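Local coordinates for protein calcium dodecin (Mycobacterium tuberculosis, PDB 3ONR) that binds calcium ions at interfaces between three subunits of a hollow twelve-subunit sphere and may sequester other small ligands, at residues D45-S50 against T55-L60. The protein carries 2 engineered substitutions. Numbering follows the deposited sequence.
Sequences DMAVDS and TYRIKL
Asp45 pairs with Arg57 and Ala47 with Thr55 where strands 38-48 and 54-65 form a beta hairpin. Segments 45-48 and 55-60 run antiparallel, with an angle of 145° between their directions. Both are hydrogen-bonded pairs, and Met46 and Tyr56 form the non-hydrogen-bonded pair between them. Asp45 N gives a bond to Arg57 O at 3.0 Å, and Arg57 N returns one to Asp45 O. Ala47 N and Thr55 O are 2.9 Å apart, and Thr55 N bonds to Ala47 O in turn. Met46 CA adds a CA-H...O contact to Thr55 O.

Asp45, Ala47, Thr55 and Arg57 share one sheet face. There Arg57 grips the Asp45 carboxylate in a side-on salt bridge, one nitrogen to each oxygen. Arg57 NE meets Asp45 OD2 on its syn side at 2.8 Å, almost straight and in the guanidinium plane. Arg57 NH2 reaches Asp45 OD1, also at 2.8 Å, from above the carboxylate plane. The two planes are 32° apart. The Arg57 chain bends at chi3 (-64°), which helps turn the guanidinium toward Asp45. Ala47 CB lies over one face of that group, 4.0 Å from Arg57 CZ.

On the other face Met46 and Tyr56 lie side by side. Met46 CG is 3.7 Å from Tyr56 CD2, and SD makes an oblique Met-aromatic contact with the ring. Trp18 of helix 18-32 packs edge-to-face on Tyr56 and touches Met46. Tyr56 lies about 8 Å, by side chain, from the bound calcium ion.

Asp45 and Met46 also pair with a strand of a second subunit, extending the sheet across an interface of the dodecamer. The two-pronged salt bridge ties the strands together on one face and restrains the guanidinium's rotation. The opposite charges probably help keep Asp45 ionised.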
# COMPACT_ATOMS: atom_id res chain seq x y z
N ASP A 45 -2.21 -15.76 -8.68
CA ASP A 45 -3.61 -16.11 -8.69
C ASP A 45 -3.78 -17.51 -9.26
O ASP A 45 -2.80 -18.20 -9.64
CB ASP A 45 -4.54 -15.04 -9.35
CG ASP A 45 -4.43 -14.97 -10.89
OD1 ASP A 45 -4.94 -13.98 -11.49
OD2 ASP A 45 -3.91 -15.95 -11.47
N MET A 46 -5.03 -17.94 -9.27
CA MET A 46 -5.42 -19.15 -9.98
C MET A 46 -6.63 -18.88 -10.87
O MET A 46 -7.58 -18.19 -10.47
CB MET A 46 -5.75 -20.29 -9.03
CG MET A 46 -4.60 -20.67 -8.16
SD MET A 46 -5.30 -21.20 -6.57
CE MET A 46 -5.86 -22.74 -7.04
N ALA A 47 -6.57 -19.41 -12.09
CA ALA A 47 -7.74 -19.47 -12.93
C ALA A 47 -8.35 -20.84 -12.82
O ALA A 47 -7.64 -21.85 -12.70
CB ALA A 47 -7.37 -19.15 -14.36
N VAL A 48 -9.67 -20.90 -12.79
CA VAL A 48 -10.35 -22.16 -12.62
C VAL A 48 -11.33 -22.30 -13.81
O VAL A 48 -12.00 -21.33 -14.17
CB VAL A 48 -11.12 -22.19 -11.28
CG1 VAL A 48 -11.35 -23.65 -10.84
CG2 VAL A 48 -10.31 -21.48 -10.20
N ASP A 49 -11.37 -23.47 -14.47
CA ASP A 49 -12.41 -23.69 -15.52
C ASP A 49 -13.60 -24.43 -14.93
O ASP A 49 -13.60 -24.80 -13.75
CB ASP A 49 -11.82 -24.38 -16.77
CG ASP A 49 -11.51 -25.87 -16.55
OD1 ASP A 49 -10.76 -26.40 -17.39
OD2 ASP A 49 -12.02 -26.53 -15.60
N SER A 50 -14.62 -24.70 -15.76
CA SER A 50 -15.87 -25.28 -15.29
C SER A 50 -15.75 -26.73 -14.83
O SER A 50 -16.66 -27.26 -14.18
CB SER A 50 -16.94 -25.16 -16.38
OG SER A 50 -16.35 -25.20 -17.66
N THR A 55 -5.25 -23.40 -13.13
CA THR A 55 -4.04 -22.97 -13.74
C THR A 55 -3.49 -22.01 -12.70
O THR A 55 -4.17 -21.07 -12.35
CB THR A 55 -4.33 -22.24 -15.08
OG1 THR A 55 -4.90 -23.17 -15.99
CG2 THR A 55 -3.05 -21.67 -15.67
N TYR A 56 -2.25 -22.24 -12.27
CA TYR A 56 -1.57 -21.26 -11.37
C TYR A 56 -0.93 -20.16 -12.20
O TYR A 56 -0.28 -20.43 -13.24
CB TYR A 56 -0.48 -21.98 -10.57
CG TYR A 56 -1.09 -23.07 -9.75
CD1 TYR A 56 -1.19 -24.38 -10.25
CD2 TYR A 56 -1.61 -22.76 -8.48
CE1 TYR A 56 -1.81 -25.42 -9.49
CE2 TYR A 56 -2.22 -23.82 -7.70
CZ TYR A 56 -2.30 -25.11 -8.25
OH TYR A 56 -2.96 -26.11 -7.52
N ARG A 57 -1.14 -18.91 -11.82
CA ARG A 57 -0.63 -17.81 -12.66
C ARG A 57 0.19 -16.85 -11.77
O ARG A 57 -0.14 -16.63 -10.60
CB ARG A 57 -1.78 -17.02 -13.29
CG ARG A 57 -2.79 -17.91 -14.10
CD ARG A 57 -3.73 -17.08 -14.99
NE ARG A 57 -4.60 -16.20 -14.20
CZ ARG A 57 -5.67 -15.56 -14.66
NH1 ARG A 57 -6.04 -15.73 -15.94
NH2 ARG A 57 -6.35 -14.75 -13.83
N ILE A 58 1.31 -16.34 -12.29
CA ILE A 58 2.18 -15.51 -11.43
C ILE A 58 2.76 -14.34 -12.25
O ILE A 58 3.20 -14.58 -13.36
CB ILE A 58 3.28 -16.34 -10.74
CG1 ILE A 58 4.12 -15.49 -9.78
CG2 ILE A 58 4.24 -16.98 -11.81
CD1 ILE A 58 4.93 -16.42 -8.81
N LYS A 59 2.62 -13.12 -11.71
CA LYS A 59 3.07 -11.89 -12.40
C LYS A 59 4.43 -11.60 -11.77
O LYS A 59 4.56 -11.51 -10.50
CB LYS A 59 2.08 -10.72 -12.12
CG LYS A 59 2.55 -9.43 -12.80
CD LYS A 59 1.39 -8.49 -13.03
CE LYS A 59 0.89 -7.89 -11.77
NZ LYS A 59 -0.15 -6.81 -12.13
N LEU A 60 5.42 -11.43 -12.66
CA LEU A 60 6.81 -11.18 -12.31
C LEU A 60 7.28 -9.83 -12.91
O LEU A 60 6.88 -9.48 -13.98
CB LEU A 60 7.72 -12.22 -12.93
CG LEU A 60 7.43 -13.71 -12.54
CD1 LEU A 60 8.35 -14.61 -13.29
CD2 LEU A 60 7.64 -13.89 -11.02